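Local coordinates for selenium-binding protein (PDB 2ECE) that is of unproven function but belongs to the selenium-binding protein family, whose beta-propeller members are generally taken to bind selenium, at residues 154-162 with 206-214; 103-111 with 122-132. All coordinates share one frame; numbering follows the deposited sequence.

Contact 1: residues 154-162 with 206-214; sequences ALGNEEGEG and EWAVPNTIE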
loop_
_atom_site.group_PDB
_atom_site.type_symbol
_atom_site.label_atom_id
_atom_site.label_comp_id
_atom_site.label_asym_id
_atom_site.label_seq_id
_atom_site.Cartn_x
_atom_site.Cartn_y
_atom_site.Cartn_z
ATOM N N ALA A 154 -2.163 -10.149 7.699
ATOM C CA ALA A 154 -2.711 -11.276 6.950
ATOM C C ALA A 154 -4.236 -11.175 6.918
ATOM O O ALA A 154 -4.864 -10.818 7.913
ATOM C CB ALA A 154 -2.268 -12.601 7.592
ATOM N N LEU A 155 -4.825 -11.490 5.768
ATOM C CA LEU A 155 -6.269 -11.403 5.581
ATOM C C LEU A 155 -7.132 -12.401 6.359
ATOM O O LEU A 155 -8.279 -12.100 6.688
ATOM C CB LEU A 155 -6.599 -11.516 4.092
ATOM C CG LEU A 155 -6.765 -10.260 3.224
ATOM C CD1 LEU A 155 -5.908 -9.115 3.722
ATOM C CD2 LEU A 155 -6.460 -10.618 1.787
ATOM N N GLY A 156 -6.607 -13.584 6.658
ATOM C CA GLY A 156 -7.421 -14.543 7.388
ATOM C C GLY A 156 -6.653 -15.634 8.108
ATOM O O GLY A 156 -5.430 -15.566 8.216
ATOM N N ASN A 157 -7.373 -16.628 8.632
ATOM C CA ASN A 157 -6.726 -17.740 9.321
ATOM C C ASN A 157 -6.291 -18.769 8.278
ATOM O O ASN A 157 -6.498 -18.566 7.079
ATOM C CB ASN A 157 -7.675 -18.389 10.338
ATOM C CG ASN A 157 -8.952 -18.913 9.707
ATOM O OD1 ASN A 157 -9.075 -19.009 8.488
ATOM N ND2 ASN A 157 -9.911 -19.270 10.548
ATOM N N GLU A 158 -5.705 -19.878 8.724
ATOM C CA GLU A 158 -5.237 -20.880 7.774
ATOM C C GLU A 158 -6.318 -21.458 6.868
ATOM O O GLU A 158 -6.008 -21.976 5.801
ATOM C CB GLU A 158 -4.464 -22.010 8.488
ATOM C CG GLU A 158 -5.141 -22.680 9.672
ATOM C CD GLU A 158 -4.997 -21.897 10.971
ATOM O OE1 GLU A 158 -5.911 -21.118 11.305
ATOM O OE2 GLU A 158 -3.968 -22.059 11.659
ATOM N N GLU A 159 -7.583 -21.347 7.265
ATOM C CA GLU A 159 -8.683 -21.874 6.453
ATOM C C GLU A 159 -9.271 -20.877 5.459
ATOM O O GLU A 159 -10.165 -21.219 4.689
ATOM C CB GLU A 159 -9.827 -22.366 7.340
ATOM C CG GLU A 159 -9.515 -23.556 8.226
ATOM C CD GLU A 159 -10.767 -24.088 8.909
ATOM O OE1 GLU A 159 -10.752 -24.250 10.149
ATOM O OE2 GLU A 159 -11.772 -24.342 8.203
ATOM N N GLY A 160 -8.788 -19.641 5.477
ATOM C CA GLY A 160 -9.328 -18.656 4.558
ATOM C C GLY A 160 -10.447 -17.838 5.177
ATOM O O GLY A 160 -11.026 -16.973 4.518
ATOM N N GLU A 161 -10.774 -18.124 6.434
ATOM C CA GLU A 161 -11.800 -17.364 7.149
ATOM C C GLU A 161 -11.045 -16.412 8.078
ATOM O O GLU A 161 -9.934 -15.993 7.753
ATOM C CB GLU A 161 -12.714 -18.301 7.956
ATOM C CG GLU A 161 -13.528 -19.269 7.086
ATOM C CD GLU A 161 -14.430 -18.555 6.090
ATOM O OE1 GLU A 161 -14.691 -19.117 5.004
ATOM O OE2 GLU A 161 -14.890 -17.435 6.390
ATOM N N GLY A 162 -11.630 -16.074 9.223
ATOM C CA GLY A 162 -10.969 -15.170 10.152
ATOM C C GLY A 162 -10.865 -15.749 11.551
ATOM O O GLY A 162 -11.325 -16.864 11.783
ATOM N N GLU A 206 -9.724 -2.939 7.840
ATOM C CA GLU A 206 -10.536 -4.103 7.473
ATOM C C GLU A 206 -10.984 -4.144 6.011
ATOM O O GLU A 206 -11.574 -3.189 5.499
ATOM C CB GLU A 206 -11.813 -4.167 8.322
ATOM C CG GLU A 206 -11.668 -4.036 9.837
ATOM C CD GLU A 206 -13.032 -4.090 10.529
ATOM O OE1 GLU A 206 -14.025 -3.693 9.887
ATOM O OE2 GLU A 206 -13.117 -4.512 11.704
ATOM N N TRP A 207 -10.715 -5.267 5.352
ATOM C CA TRP A 207 -11.149 -5.455 3.976
ATOM C C TRP A 207 -12.183 -6.578 4.052
ATOM O O TRP A 207 -13.360 -6.313 4.274
ATOM C CB TRP A 207 -9.974 -5.847 3.080
ATOM C CG TRP A 207 -10.298 -5.853 1.606
ATOM C CD1 TRP A 207 -11.272 -5.126 0.972
ATOM C CD2 TRP A 207 -9.581 -6.545 0.573
ATOM N NE1 TRP A 207 -11.197 -5.317 -0.390
ATOM C CE2 TRP A 207 -10.169 -6.181 -0.663
ATOM C CE3 TRP A 207 -8.495 -7.428 0.569
ATOM C CZ2 TRP A 207 -9.708 -6.675 -1.887
ATOM C CZ3 TRP A 207 -8.035 -7.920 -0.651
ATOM C CH2 TRP A 207 -8.641 -7.540 -1.862
ATOM N N ALA A 208 -11.733 -7.822 3.907
ATOM C CA ALA A 208 -12.606 -8.994 3.982
ATOM C C ALA A 208 -11.685 -10.205 4.066
ATOM O O ALA A 208 -10.496 -10.074 3.797
ATOM C CB ALA A 208 -13.488 -9.083 2.739
ATOM N N VAL A 209 -12.212 -11.369 4.443
ATOM C CA VAL A 209 -11.374 -12.561 4.544
ATOM C C VAL A 209 -11.075 -13.130 3.161
ATOM O O VAL A 209 -11.755 -12.807 2.187
ATOM C CB VAL A 209 -12.035 -13.667 5.405
ATOM C CG1 VAL A 209 -12.358 -13.124 6.790
ATOM C CG2 VAL A 209 -13.279 -14.200 4.714
ATOM N N PRO A 210 -10.037 -13.976 3.056
ATOM C CA PRO A 210 -9.642 -14.594 1.787
ATOM C C PRO A 210 -10.792 -15.243 1.029
ATOM O O PRO A 210 -10.977 -15.001 -0.164
ATOM C CB PRO A 210 -8.594 -15.614 2.221
ATOM C CG PRO A 210 -7.913 -14.889 3.340
ATOM C CD PRO A 210 -9.093 -14.344 4.125
ATOM N N ASN A 211 -11.567 -16.071 1.721
ATOM C CA ASN A 211 -12.679 -16.750 1.073
ATOM C C ASN A 211 -13.728 -15.800 0.507
ATOM O O ASN A 211 -14.597 -16.217 -0.258
ATOM C CB ASN A 211 -13.313 -17.765 2.034
ATOM C CG ASN A 211 -12.378 -18.923 2.334
ATOM O OD1 ASN A 211 -11.470 -19.204 1.553
ATOM N ND2 ASN A 211 -12.596 -19.603 3.458
ATOM N N THR A 212 -13.644 -14.522 0.863
ATOM C CA THR A 212 -14.589 -13.538 0.341
ATOM C C THR A 212 -14.040 -12.823 -0.897
ATOM O O THR A 212 -14.752 -12.643 -1.890
ATOM C CB THR A 212 -14.924 -12.444 1.387
ATOM O OG1 THR A 212 -15.658 -13.017 2.478
ATOM C CG2 THR A 212 -15.748 -11.330 0.742
ATOM N N ILE A 213 -12.765 -12.436 -0.839
ATOM C CA ILE A 213 -12.138 -11.678 -1.919
ATOM C C ILE A 213 -11.420 -12.411 -3.052
ATOM O O ILE A 213 -11.438 -11.937 -4.185
ATOM C CB ILE A 213 -11.141 -10.635 -1.339
ATOM C CG1 ILE A 213 -9.898 -11.335 -0.781
ATOM C CG2 ILE A 213 -11.810 -9.830 -0.231
ATOM C CD1 ILE A 213 -8.743 -11.399 -1.767
ATOM N N GLU A 214 -10.806 -13.556 -2.777
ATOM C CA GLU A 214 -10.048 -14.246 -3.820
ATOM C C GLU A 214 -10.732 -14.523 -5.166
ATOM O O GLU A 214 -10.087 -14.405 -6.206
ATOM C CB GLU A 214 -9.438 -15.533 -3.262
ATOM C CG GLU A 214 -8.476 -15.265 -2.107
ATOM C CD GLU A 214 -7.656 -16.477 -1.710
ATOM O OE1 GLU A 214 -8.200 -17.602 -1.721
ATOM O OE2 GLU A 214 -6.470 -16.300 -1.367
#

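Contact 2: residues 103-111 with 122-132; sequences LRSSRIYII and IIKVIEPEEVK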
loop_
_atom_site.group_PDB
_atom_site.type_symbol
_atom_site.label_atom_id
_atom_site.label_comp_id
_atom_site.label_asym_id
_atom_site.label_seq_id
_atom_site.Cartn_x
_atom_site.Cartn_y
_atom_site.Cartn_z
ATOM N N LEU A 103 0.409 -12.622 -1.414
ATOM C CA LEU A 103 -0.933 -12.347 -0.907
ATOM C C LEU A 103 -1.854 -13.566 -1.094
ATOM O O LEU A 103 -2.848 -13.708 -0.385
ATOM C CB LEU A 103 -1.527 -11.113 -1.597
ATOM C CG LEU A 103 -2.935 -10.665 -1.183
ATOM C CD1 LEU A 103 -3.019 -10.432 0.320
ATOM C CD2 LEU A 103 -3.282 -9.388 -1.937
ATOM N N ARG A 104 -1.517 -14.433 -2.048
ATOM C CA ARG A 104 -2.289 -15.651 -2.295
ATOM C C ARG A 104 -1.634 -16.872 -1.645
ATOM O O ARG A 104 -2.305 -17.665 -0.979
ATOM C CB ARG A 104 -2.444 -15.912 -3.805
ATOM C CG ARG A 104 -3.709 -15.327 -4.437
ATOM C CD ARG A 104 -3.872 -15.726 -5.909
ATOM N NE ARG A 104 -4.992 -15.024 -6.537
ATOM C CZ ARG A 104 -6.261 -15.424 -6.486
ATOM N NH1 ARG A 104 -6.586 -16.542 -5.845
ATOM N NH2 ARG A 104 -7.214 -14.680 -7.032
ATOM N N SER A 105 -0.320 -17.003 -1.813
ATOM C CA SER A 105 0.425 -18.149 -1.287
ATOM C C SER A 105 0.801 -18.164 0.191
ATOM O O SER A 105 0.958 -19.238 0.772
ATOM C CB SER A 105 1.713 -18.333 -2.087
ATOM O OG SER A 105 2.608 -17.267 -1.809
ATOM N N SER A 106 0.969 -16.989 0.791
ATOM C CA SER A 106 1.373 -16.882 2.190
ATOM C C SER A 106 2.872 -17.161 2.323
ATOM O O SER A 106 3.401 -17.271 3.425
ATOM C CB SER A 106 0.594 -17.865 3.068
ATOM O OG SER A 106 -0.786 -17.560 3.079
ATOM N N ARG A 107 3.552 -17.280 1.190
ATOM C CA ARG A 107 4.988 -17.527 1.190
ATOM C C ARG A 107 5.702 -16.201 1.446
ATOM O O ARG A 107 5.157 -15.137 1.148
ATOM C CB ARG A 107 5.406 -18.106 -0.170
ATOM C CG ARG A 107 6.907 -18.290 -0.369
ATOM C CD ARG A 107 7.211 -19.054 -1.667
ATOM N NE ARG A 107 6.657 -20.413 -1.665
ATOM C CZ ARG A 107 5.601 -20.804 -2.372
ATOM N NH1 ARG A 107 4.959 -19.946 -3.155
ATOM N NH2 ARG A 107 5.193 -22.067 -2.310
ATOM N N ILE A 108 6.899 -16.252 2.023
ATOM C CA ILE A 108 7.666 -15.026 2.267
ATOM C C ILE A 108 9.069 -15.170 1.691
ATOM O O ILE A 108 9.791 -16.124 2.011
ATOM C CB ILE A 108 7.826 -14.702 3.768
ATOM C CG1 ILE A 108 6.460 -14.556 4.437
ATOM C CG2 ILE A 108 8.608 -13.379 3.935
ATOM C CD1 ILE A 108 6.548 -14.372 5.945
ATOM N N TYR A 109 9.450 -14.238 0.826
ATOM C CA TYR A 109 10.789 -14.262 0.259
ATOM C C TYR A 109 11.615 -13.200 0.976
ATOM O O TYR A 109 11.102 -12.127 1.323
ATOM C CB TYR A 109 10.758 -13.936 -1.237
ATOM C CG TYR A 109 9.938 -14.891 -2.071
ATOM C CD1 TYR A 109 8.612 -14.607 -2.395
ATOM C CD2 TYR A 109 10.498 -16.068 -2.561
ATOM C CE1 TYR A 109 7.867 -15.467 -3.193
ATOM C CE2 TYR A 109 9.762 -16.938 -3.356
ATOM C CZ TYR A 109 8.449 -16.634 -3.673
ATOM O OH TYR A 109 7.726 -17.491 -4.476
ATOM N N ILE A 110 12.886 -13.508 1.208
ATOM C CA ILE A 110 13.809 -12.572 1.838
ATOM C C ILE A 110 14.796 -12.304 0.709
ATOM O O ILE A 110 15.557 -13.197 0.316
ATOM C CB ILE A 110 14.554 -13.211 3.030
ATOM C CG1 ILE A 110 13.552 -13.849 4.002
ATOM C CG2 ILE A 110 15.374 -12.150 3.751
ATOM C CD1 ILE A 110 12.541 -12.877 4.585
ATOM N N ILE A 111 14.770 -11.084 0.179
ATOM C CA ILE A 111 15.623 -10.714 -0.944
ATOM C C ILE A 111 16.701 -9.701 -0.562
ATOM O O ILE A 111 16.409 -8.569 -0.178
ATOM C CB ILE A 111 14.749 -10.179 -2.105
ATOM C CG1 ILE A 111 13.711 -11.242 -2.478
ATOM C CG2 ILE A 111 15.611 -9.840 -3.320
ATOM C CD1 ILE A 111 12.687 -10.796 -3.497
ATOM N N ILE A 122 17.375 -13.629 -4.051
ATOM C CA ILE A 122 16.580 -14.293 -3.025
ATOM C C ILE A 122 17.561 -15.123 -2.210
ATOM O O ILE A 122 18.254 -15.974 -2.764
ATOM C CB ILE A 122 15.549 -15.262 -3.636
ATOM C CG1 ILE A 122 14.590 -14.507 -4.557
ATOM C CG2 ILE A 122 14.792 -15.983 -2.521
ATOM C CD1 ILE A 122 13.673 -15.430 -5.345
ATOM N N ILE A 123 17.631 -14.882 -0.906
ATOM C CA ILE A 123 18.548 -15.638 -0.069
ATOM C C ILE A 123 17.862 -16.549 0.940
ATOM O O ILE A 123 18.520 -17.355 1.596
ATOM C CB ILE A 123 19.546 -14.702 0.666
ATOM C CG1 ILE A 123 18.804 -13.573 1.384
ATOM C CG2 ILE A 123 20.561 -14.155 -0.327
ATOM C CD1 ILE A 123 18.519 -13.859 2.841
ATOM N N LYS A 124 16.542 -16.433 1.056
ATOM C CA LYS A 124 15.781 -17.269 1.983
ATOM C C LYS A 124 14.292 -17.263 1.660
ATOM O O LYS A 124 13.728 -16.237 1.268
ATOM C CB LYS A 124 15.986 -16.801 3.428
ATOM C CG LYS A 124 15.252 -17.660 4.470
ATOM C CD LYS A 124 15.740 -17.368 5.888
ATOM C CE LYS A 124 15.215 -18.396 6.884
ATOM N NZ LYS A 124 15.954 -18.353 8.176
ATOM N N VAL A 125 13.661 -18.421 1.807
ATOM C CA VAL A 125 12.238 -18.549 1.554
ATOM C C VAL A 125 11.560 -19.179 2.761
ATOM O O VAL A 125 12.026 -20.193 3.281
ATOM C CB VAL A 125 11.945 -19.447 0.333
ATOM C CG1 VAL A 125 10.438 -19.609 0.156
ATOM C CG2 VAL A 125 12.562 -18.846 -0.929
ATOM N N ILE A 126 10.478 -18.561 3.219
ATOM C CA ILE A 126 9.714 -19.102 4.331
ATOM C C ILE A 126 8.491 -19.657 3.625
ATOM O O ILE A 126 7.666 -18.896 3.120
ATOM C CB ILE A 126 9.281 -18.004 5.311
ATOM C CG1 ILE A 126 10.506 -17.250 5.820
ATOM C CG2 ILE A 126 8.529 -18.625 6.480
ATOM C CD1 ILE A 126 10.165 -16.035 6.624
ATOM N N GLU A 127 8.387 -20.982 3.557
ATOM C CA GLU A 127 7.272 -21.620 2.873
ATOM C C GLU A 127 5.924 -21.361 3.545
ATOM O O GLU A 127 5.842 -21.150 4.757
ATOM C CB GLU A 127 7.522 -23.132 2.755
ATOM C CG GLU A 127 8.725 -23.519 1.878
ATOM C CD GLU A 127 8.565 -23.108 0.416
ATOM O OE1 GLU A 127 7.422 -22.872 -0.024
ATOM O OE2 GLU A 127 9.583 -23.038 -0.306
ATOM N N PRO A 128 4.847 -21.366 2.752
ATOM C CA PRO A 128 3.467 -21.136 3.195
ATOM C C PRO A 128 3.039 -21.949 4.415
ATOM O O PRO A 128 2.373 -21.434 5.309
ATOM C CB PRO A 128 2.652 -21.499 1.957
ATOM C CG PRO A 128 3.555 -21.056 0.846
ATOM C CD PRO A 128 4.886 -21.607 1.297
ATOM N N GLU A 129 3.416 -23.222 4.453
ATOM C CA GLU A 129 3.012 -24.059 5.571
ATOM C C GLU A 129 3.717 -23.727 6.876
ATOM O O GLU A 129 3.169 -23.964 7.956
ATOM C CB GLU A 129 3.162 -25.529 5.179
ATOM C CG GLU A 129 2.320 -25.817 3.942
ATOM C CD GLU A 129 0.927 -25.182 4.066
ATOM O OE1 GLU A 129 0.226 -24.942 3.049
ATOM O OE2 GLU A 129 0.524 -24.929 5.214
ATOM N N GLU A 130 4.919 -23.163 6.792
ATOM C CA GLU A 130 5.636 -22.779 8.003
ATOM C C GLU A 130 4.978 -21.506 8.522
ATOM O O GLU A 130 4.842 -21.311 9.729
ATOM C CB GLU A 130 7.114 -22.499 7.714
ATOM C CG GLU A 130 7.917 -22.109 8.953
ATOM C CD GLU A 130 8.151 -23.278 9.914
ATOM O OE1 GLU A 130 8.789 -23.066 10.972
ATOM O OE2 GLU A 130 7.704 -24.407 9.612
ATOM N N VAL A 131 4.581 -20.630 7.603
ATOM C CA VAL A 131 3.923 -19.396 8.004
ATOM C C VAL A 131 2.597 -19.712 8.690
ATOM O O VAL A 131 2.309 -19.193 9.767
ATOM C CB VAL A 131 3.665 -18.472 6.794
ATOM C CG1 VAL A 131 2.658 -17.387 7.168
ATOM C CG2 VAL A 131 4.983 -17.828 6.351
ATOM N N LYS A 132 1.800 -20.575 8.071
ATOM C CA LYS A 132 0.503 -20.943 8.632
ATOM C C LYS A 132 0.627 -21.708 9.945
ATOM O O LYS A 132 -0.160 -21.499 10.873
ATOM C CB LYS A 132 -0.289 -21.787 7.635
ATOM C CG LYS A 132 -0.611 -21.087 6.333
ATOM C CD LYS A 132 -1.319 -22.047 5.382
ATOM C CE LYS A 132 -1.362 -21.488 3.973
ATOM N NZ LYS A 132 -1.941 -22.462 3.009
#

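Contact 1: residues 154-162 with 206-214
Gly160 and Pro210 meet where the type I beta turn from Asn157 to Gly160 abuts helix 210-213, Asn211 N giving a nearly straight hydrogen bond (167°) to a lone pair of Gly160 O at 3.0 Å. Gly160 closes the turn with a positive phi and has the Asn211 side chain close against its CA, a place that suits a residue without a side chain. CG of Asn211, opposite the carbonyl carbon (chi1 -68°), swings the amide so that ND2 binds the turn carbonyl Glu159 O at 3.2 Å. Just past the turn it also binds Glu161 OE1 at 2.6 Å, one nitrogen serving two acceptors. That oxygen lies in the amide plane but is met from above its carboxylate plane, the groups turned 56° apart. Val209, at the N-cap position, rests CB on Gly160 O. Pro210, in the first helical turn, has no N-H to leave unpartnered, and its CG packs on Leu155 CB at 3.7 Å. Leu155 CD2 touches the Trp207 ring edge at CZ3, 4.0 Å away, and Ile213 CG2 sits over one indole face. Within the propeller this joins the loop between strands 150-154 and 165-169 to helix 210-213, Trp207 packing against Trp405, Tyr191, Tyr226 and strand 250-258.

Contact 2: residues 103-111 with 122-132
Ile108 and Ile126 form a hydrogen-bonded antiparallel pair, with Ile126 N bound to Ile108 O at 2.8 Å and a reciprocal bond from Ile108 N to Ile126 O. Farther along, Ile110 N binds Lys124 O, while Ile110 O takes a bond from Ile123 N at 2.9 Å and a weak one from Lys124 N. Ile123 and Lys124 together face Ile110, a classic beta bulge that shifts the register by one.

Beta-branched isoleucine and valine suit extended strands and fill the sheet's faces. Ile108 and Ile126 lie side by side, CB to CB at 3.9 Å, and Ile108 CD1 continues to Val131 CG2 of the helix. On the other face, Tyr109 CD2 rests against Val125 CG2 at 3.8 Å. Ser106 O is buried against Val131 CG2 with no hydrogen-bond partner in the model.

Where strand gives way to helix 128-135, Arg107 grips Glu127 side-on, NE at 3.1 Å and NH2 at 3.3 Å from OE1. This oxygen lies in the guanidinium plane, but NE meets it from above the carboxylate plane, the groups being 69° apart. A bend at chi3 (-62°) turns the guanidinium so that Pro128 CG covers one face. Arg107 NH1 bridges to Asp71, which also binds Tyr109 OH and Ser105 OG. Ser105 OG accepts a hydrogen bond from Arg107 N-H, an ST turn.

The arrangement is a bulged beta hairpin forming the outer two strands of a four-stranded antiparallel propeller blade.

How the contacts relate
Contact 2 pairs neighbouring strands of one blade and packs the following helix against them, whereas contact 1 brings together loop and helix elements associated with successive blades. Contact 1 is mostly buried and relies on a glycine-containing turn met by a proline and an asparagine at the start of a helix. Contact 2 is partly buried: its aliphatic packing extends from the core to the partly exposed outer strand, and its salt bridge runs from a buried arginine to a partly exposed glutamate. Although their centres are about 18 Å apart, they touch: Arg104 NH2 probably donates a hydrogen bond to Glu214 O at 3.0 Å, and Leu103 CD1 packs on Leu155 CD2 at 3.7 Å. Arg139 adds an indirect tie, its side chain pairing with Glu214 and its backbone N with Ser106.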